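Cytosolic IMP-GMP specific 5'-nucleotidase (Legionella pneumophila subsp. pneumophila, PDB 4OHF) probably acts as a magnesium-dependent cytosolic 5'-nucleotidase of the HAD clan that hydrolyses IMP and GMP, and also binds GMP away from its magnesium site. Local coordinates at residues G79-L84 and P404-V409; S211-S216 and V241-N246. All coordinates share one frame; numbering follows the deposited sequence.

Interaction 1: residues G79-L84 and P404-V409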
loop_
_atom_site.group_PDB
_atom_site.type_symbol
_atom_site.label_atom_id
_atom_site.label_comp_id
_atom_site.label_asym_id
_atom_site.label_seq_id
_atom_site.Cartn_x
_atom_site.Cartn_y
_atom_site.Cartn_z
ATOM N N GLY B 79 -23.789 5.972 1.835
ATOM C CA GLY B 79 -24.626 6.464 2.917
ATOM C C GLY B 79 -25.369 5.361 3.660
ATOM O O GLY B 79 -26.551 5.499 3.972
ATOM N N ASN B 80 -24.671 4.266 3.947
ATOM C CA ASN B 80 -25.271 3.135 4.658
ATOM C C ASN B 80 -24.571 2.823 5.985
ATOM O O ASN B 80 -23.424 3.217 6.208
ATOM C CB ASN B 80 -25.247 1.875 3.780
ATOM C CG ASN B 80 -26.029 2.043 2.489
ATOM O OD1 ASN B 80 -27.138 2.586 2.479
ATOM N ND2 ASN B 80 -25.458 1.558 1.390
ATOM N N ILE B 81 -25.271 2.108 6.857
ATOM C CA ILE B 81 -24.722 1.726 8.144
ATOM C C ILE B 81 -24.831 0.216 8.244
ATOM O O ILE B 81 -25.900 -0.346 8.041
ATOM C CB ILE B 81 -25.485 2.394 9.292
ATOM C CG1 ILE B 81 -25.405 3.921 9.148
ATOM C CG2 ILE B 81 -24.892 1.954 10.634
ATOM C CD1 ILE B 81 -26.134 4.687 10.260
ATOM N N LEU B 82 -23.718 -0.435 8.579
ATOM C CA LEU B 82 -23.676 -1.892 8.642
ATOM C C LEU B 82 -23.349 -2.569 9.972
ATOM O O LEU B 82 -22.593 -2.044 10.787
ATOM C CB LEU B 82 -22.667 -2.386 7.604
ATOM C CG LEU B 82 -22.650 -1.640 6.260
ATOM C CD1 LEU B 82 -21.550 -2.210 5.399
ATOM C CD2 LEU B 82 -23.996 -1.772 5.545
ATOM N N LYS B 83 -23.925 -3.754 10.153
ATOM C CA LYS B 83 -23.715 -4.615 11.320
ATOM C C LYS B 83 -22.899 -5.777 10.719
ATOM O O LYS B 83 -23.435 -6.591 9.961
ATOM C CB LYS B 83 -25.054 -5.166 11.827
ATOM C CG LYS B 83 -25.219 -5.319 13.351
ATOM C CD LYS B 83 -24.219 -6.249 14.006
ATOM C CE LYS B 83 -24.508 -6.417 15.491
ATOM N NZ LYS B 83 -25.814 -7.082 15.749
ATOM N N LEU B 84 -21.618 -5.859 11.046
ATOM C CA LEU B 84 -20.767 -6.908 10.493
ATOM C C LEU B 84 -20.433 -8.051 11.442
ATOM O O LEU B 84 -20.494 -7.906 12.657
ATOM C CB LEU B 84 -19.463 -6.294 9.988
ATOM C CG LEU B 84 -19.387 -5.683 8.588
ATOM C CD1 LEU B 84 -20.703 -5.070 8.162
ATOM C CD2 LEU B 84 -18.284 -4.654 8.596
ATOM N N PRO B 404 -34.129 -3.138 18.893
ATOM C CA PRO B 404 -34.927 -3.530 17.725
ATOM C C PRO B 404 -34.285 -3.438 16.340
ATOM O O PRO B 404 -34.516 -4.301 15.490
ATOM C CB PRO B 404 -36.192 -2.664 17.853
ATOM C CG PRO B 404 -35.800 -1.547 18.750
ATOM C CD PRO B 404 -34.881 -2.201 19.743
ATOM N N LYS B 405 -33.479 -2.410 16.104
ATOM C CA LYS B 405 -32.835 -2.274 14.811
ATOM C C LYS B 405 -31.554 -3.089 14.636
ATOM O O LYS B 405 -31.294 -3.617 13.550
ATOM C CB LYS B 405 -32.493 -0.805 14.539
ATOM C CG LYS B 405 -33.695 0.115 14.336
ATOM C CD LYS B 405 -33.283 1.601 14.242
ATOM C CE LYS B 405 -32.558 1.939 12.944
ATOM N NZ LYS B 405 -32.163 3.398 12.854
ATOM N N TRP B 406 -30.757 -3.214 15.696
ATOM C CA TRP B 406 -29.459 -3.870 15.565
ATOM C C TRP B 406 -29.142 -5.148 16.318
ATOM O O TRP B 406 -28.105 -5.761 16.071
ATOM C CB TRP B 406 -28.364 -2.856 15.863
ATOM C CG TRP B 406 -28.507 -1.611 15.090
ATOM C CD1 TRP B 406 -29.118 -0.444 15.492
ATOM C CD2 TRP B 406 -28.078 -1.398 13.753
ATOM N NE1 TRP B 406 -29.092 0.480 14.474
ATOM C CE2 TRP B 406 -28.460 -0.082 13.393
ATOM C CE3 TRP B 406 -27.403 -2.186 12.819
ATOM C CZ2 TRP B 406 -28.186 0.457 12.132
ATOM C CZ3 TRP B 406 -27.129 -1.653 11.574
ATOM C CH2 TRP B 406 -27.521 -0.343 11.239
ATOM N N GLU B 407 -30.012 -5.564 17.222
ATOM C CA GLU B 407 -29.754 -6.778 17.974
ATOM C C GLU B 407 -28.567 -6.528 18.911
ATOM O O GLU B 407 -28.310 -5.385 19.275
ATOM C CB GLU B 407 -29.498 -7.941 17.003
ATOM C CG GLU B 407 -30.783 -8.507 16.395
ATOM C CD GLU B 407 -30.615 -9.057 14.973
ATOM O OE1 GLU B 407 -31.580 -9.664 14.448
ATOM O OE2 GLU B 407 -29.526 -8.879 14.372
ATOM N N ARG B 408 -27.852 -7.585 19.284
ATOM C CA ARG B 408 -26.720 -7.481 20.213
ATOM C C ARG B 408 -25.443 -6.842 19.706
ATOM O O ARG B 408 -25.117 -6.896 18.517
ATOM C CB ARG B 408 -26.365 -8.861 20.760
ATOM C CG ARG B 408 -27.233 -9.289 21.912
ATOM C CD ARG B 408 -27.003 -10.732 22.282
ATOM N NE ARG B 408 -27.915 -11.599 21.555
ATOM C CZ ARG B 408 -27.979 -12.910 21.738
ATOM N NH1 ARG B 408 -27.173 -13.485 22.626
ATOM N NH2 ARG B 408 -28.848 -13.640 21.050
ATOM N N VAL B 409 -24.712 -6.246 20.639
ATOM C CA VAL B 409 -23.448 -5.604 20.327
ATOM C C VAL B 409 -22.394 -6.649 19.987
ATOM O O VAL B 409 -21.624 -6.460 19.050
ATOM C CB VAL B 409 -22.936 -4.765 21.529
ATOM C CG1 VAL B 409 -21.496 -4.367 21.322
ATOM C CG2 VAL B 409 -23.800 -3.529 21.702
HETATM O O HOH W 1 -27.015 -9.645 15.232
#
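Lys83, on strand 80-84 of the antiparallel sheet near the GMP pocket, sends its ammonium group toward backbone carbonyls of the loop 404-409. NZ donates to Trp406 O at 2.7 Å, almost in line with the carbonyl bond (C=O...N 175°). A second bond runs from NZ to Arg408 O at 2.9 Å. That donor lies in the carbonyl plane, at a more bent angle of 151°. The lysine chain bends twice, and the final bend, at chi4 (64°), brings NZ within bonding distance of both oxygens. Arg411 O, just beyond the loop, is a third carbonyl acceptor. A water that accepts from Lys83 NZ donates in turn to Glu407 OE2. This water links the two opposite charges, which lie beyond salt-bridge distance. The other carboxylate oxygen, Glu407 OE1, forms a salt bridge with Arg91 on the adjacent strand 90-95.

Strand 80-84 leads into Arg86, and the loop leads toward helix 418-426, which carries Tyr421. Both residues bind GMP, so the contact lies close to the chain regions that supply this pocket, without lining it. The Lys83 side chain is about 10 Å from that of Arg86.

The Trp406 indole lies against the same strand. Lys83 CB and CG meet the ring at its edge, with CG 3.9 Å from Trp406 CE3. The two side chains run past each other in opposite directions. Ile81 crosses the indole at about a right angle. Its CG2, anti to the backbone N, comes within 3.5 Å of Trp406 CH2. Ile81 O lies in the plane of the ring, 3.6 Å from the same CH2. Trp406 NE1 donates to Asp67 O, which satisfies the indole N-H.

Interaction 2: residues S211-S216 and V241-N246; sequences SEYSYS and VITLAN
The nearest CA atoms across the contact are those of Glu212 and Leu244, 5.0 Å apart. One hydrogen bond crosses the contact, from Leu244 N to Ser211 O at 3.0 Å. It is nearly straight, with an N-H...O angle of 164°. Leu244 follows the last residue of strand 240-243, and Glu212 is the N-cap of helix 213-224. Glu212 O takes both the backbone N and the OG of Ser216, so two bonds grip this carbonyl in the first turn.

Thr243 packs against the start of the helix. Its CB is 3.4 Å from Ser211 O. Its CG2 is anti to the carbonyl carbon, which puts this methyl 3.8 Å from Tyr213 CA. The same methyl lies at the edge of the Tyr213 ring. Thr243 OG1 bonds to Tyr279 O on the neighbouring strand 277-281.

These segments belong to a beta-alpha-beta unit of the HAD core: strand 204-208, helix 213-224, strand 240-243. Ser211, in the loop before the helix, lies in the second shell of the magnesium site: its OG bonds to Asp25 OD2, on a metal-binding residue, and to Lys174 NZ.

Leu244 packs against the N-cap residue. Its CG touches Glu212 CA at 3.9 Å and Glu212 CB at 4.0 Å. Arg256 of the third subunit packs on Leu244, and His271 of that subunit makes a weak hydrogen bond to Glu212 OE1.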
loop_
_atom_site.group_PDB
_atom_site.type_symbol
_atom_site.label_atom_id
_atom_site.label_comp_id
_atom_site.label_asym_id
_atom_site.label_seq_id
_atom_site.Cartn_x
_atom_site.Cartn_y
_atom_site.Cartn_z
ATOM N N SER B 211 -7.070 14.362 27.494
ATOM C CA SER B 211 -7.564 15.658 27.973
ATOM C C SER B 211 -6.390 16.424 28.530
ATOM O O SER B 211 -5.401 15.819 28.947
ATOM C CB SER B 211 -8.589 15.474 29.095
ATOM O OG SER B 211 -9.732 14.776 28.632
ATOM N N GLU B 212 -6.488 17.750 28.547
ATOM C CA GLU B 212 -5.400 18.549 29.081
ATOM C C GLU B 212 -5.439 18.559 30.605
ATOM O O GLU B 212 -6.454 18.214 31.222
ATOM C CB GLU B 212 -5.433 19.965 28.506
ATOM C CG GLU B 212 -6.646 20.787 28.832
ATOM C CD GLU B 212 -6.748 22.006 27.933
ATOM O OE1 GLU B 212 -5.722 22.702 27.728
ATOM O OE2 GLU B 212 -7.861 22.266 27.430
ATOM N N TYR B 213 -4.322 18.938 31.211
ATOM C CA TYR B 213 -4.213 18.925 32.660
ATOM C C TYR B 213 -5.207 19.788 33.425
ATOM O O TYR B 213 -5.756 19.353 34.438
ATOM C CB TYR B 213 -2.790 19.292 33.073
ATOM C CG TYR B 213 -2.546 19.223 34.569
ATOM C CD1 TYR B 213 -2.750 18.038 35.282
ATOM C CD2 TYR B 213 -2.089 20.338 35.265
ATOM C CE1 TYR B 213 -2.506 17.972 36.635
ATOM C CE2 TYR B 213 -1.841 20.280 36.626
ATOM C CZ TYR B 213 -2.053 19.105 37.306
ATOM O OH TYR B 213 -1.864 19.084 38.668
ATOM N N SER B 214 -5.435 21.010 32.961
ATOM C CA SER B 214 -6.369 21.893 33.654
ATOM C C SER B 214 -7.724 21.204 33.841
ATOM O O SER B 214 -8.357 21.324 34.891
ATOM C CB SER B 214 -6.543 23.204 32.875
ATOM O OG SER B 214 -7.108 22.986 31.589
ATOM N N TYR B 215 -8.146 20.461 32.822
ATOM C CA TYR B 215 -9.418 19.745 32.850
ATOM C C TYR B 215 -9.334 18.477 33.695
ATOM O O TYR B 215 -10.277 18.146 34.409
ATOM C CB TYR B 215 -9.842 19.390 31.423
ATOM C CG TYR B 215 -11.111 18.579 31.327
ATOM C CD1 TYR B 215 -12.360 19.174 31.465
ATOM C CD2 TYR B 215 -11.057 17.210 31.088
ATOM C CE1 TYR B 215 -13.527 18.423 31.361
ATOM C CE2 TYR B 215 -12.216 16.452 30.984
ATOM C CZ TYR B 215 -13.450 17.064 31.122
ATOM O OH TYR B 215 -14.600 16.307 31.026
ATOM N N SER B 216 -8.208 17.779 33.619
ATOM C CA SER B 216 -8.026 16.550 34.379
ATOM C C SER B 216 -7.940 16.797 35.864
ATOM O O SER B 216 -8.392 15.982 36.661
ATOM C CB SER B 216 -6.752 15.825 33.947
ATOM O OG SER B 216 -6.771 15.593 32.557
ATOM N N VAL B 241 0.921 11.106 35.831
ATOM C CA VAL B 241 -0.332 11.522 35.255
ATOM C C VAL B 241 0.068 12.217 33.967
ATOM O O VAL B 241 0.606 13.314 33.990
ATOM C CB VAL B 241 -1.147 12.440 36.228
ATOM C CG1 VAL B 241 -0.249 13.461 36.833
ATOM C CG2 VAL B 241 -2.312 13.108 35.491
ATOM N N ILE B 242 -0.166 11.524 32.854
ATOM C CA ILE B 242 0.172 12.000 31.516
ATOM C C ILE B 242 -1.048 12.564 30.768
ATOM O O ILE B 242 -2.013 11.847 30.484
ATOM C CB ILE B 242 0.800 10.844 30.703
ATOM C CG1 ILE B 242 1.906 10.183 31.534
ATOM C CG2 ILE B 242 1.355 11.364 29.393
ATOM C CD1 ILE B 242 2.540 8.963 30.876
ATOM N N THR B 243 -0.979 13.852 30.436
ATOM C CA THR B 243 -2.064 14.546 29.756
ATOM C C THR B 243 -1.800 14.878 28.280
ATOM O O THR B 243 -0.650 14.891 27.832
ATOM C CB THR B 243 -2.396 15.808 30.522
ATOM O OG1 THR B 243 -1.258 16.677 30.519
ATOM C CG2 THR B 243 -2.728 15.454 31.958
ATOM N N LEU B 244 -2.874 15.167 27.539
ATOM C CA LEU B 244 -2.783 15.429 26.105
ATOM C C LEU B 244 -1.840 14.341 25.578
ATOM O O LEU B 244 -0.888 14.600 24.837
ATOM C CB LEU B 244 -2.223 16.828 25.831
ATOM C CG LEU B 244 -3.222 17.995 25.865
ATOM C CD1 LEU B 244 -2.480 19.309 25.667
ATOM C CD2 LEU B 244 -4.283 17.825 24.780
ATOM N N ALA B 245 -2.123 13.111 25.994
ATOM C CA ALA B 245 -1.314 11.968 25.626
ATOM C C ALA B 245 -1.227 11.779 24.132
ATOM O O ALA B 245 -0.227 11.296 23.620
ATOM C CB ALA B 245 -1.862 10.711 26.280
ATOM N N ASN B 246 -2.283 12.163 23.438
ATOM C CA ASN B 246 -2.331 12.028 21.993
ATOM C C ASN B 246 -2.302 10.548 21.566
ATOM O O ASN B 246 -1.478 10.127 20.749
ATOM C CB ASN B 246 -1.173 12.806 21.352
ATOM C CG ASN B 246 -1.400 13.094 19.874
ATOM O OD1 ASN B 246 -0.576 13.737 19.236
ATOM N ND2 ASN B 246 -2.523 12.623 19.327
#

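Interactions 1 and 2 lie on opposite sides of the chain's centre. Their centres are 34 Å apart, and their nearest atoms are about 24 Å apart. Interaction 2 is local in sequence and nested within the long chain loop that interaction 1 closes. They use different sheets. Interaction 1 involves strand 80-84 of the antiparallel sheet, whereas interaction 2 lies at the end of strand 240-243 in the large mixed sheet of the HAD core. Interaction 2 borders the magnesium site, and interaction 1 is nearer the bound GMP. The two contacts thus lie toward two different sites, consistent with the allosteric regulation reported for this enzyme.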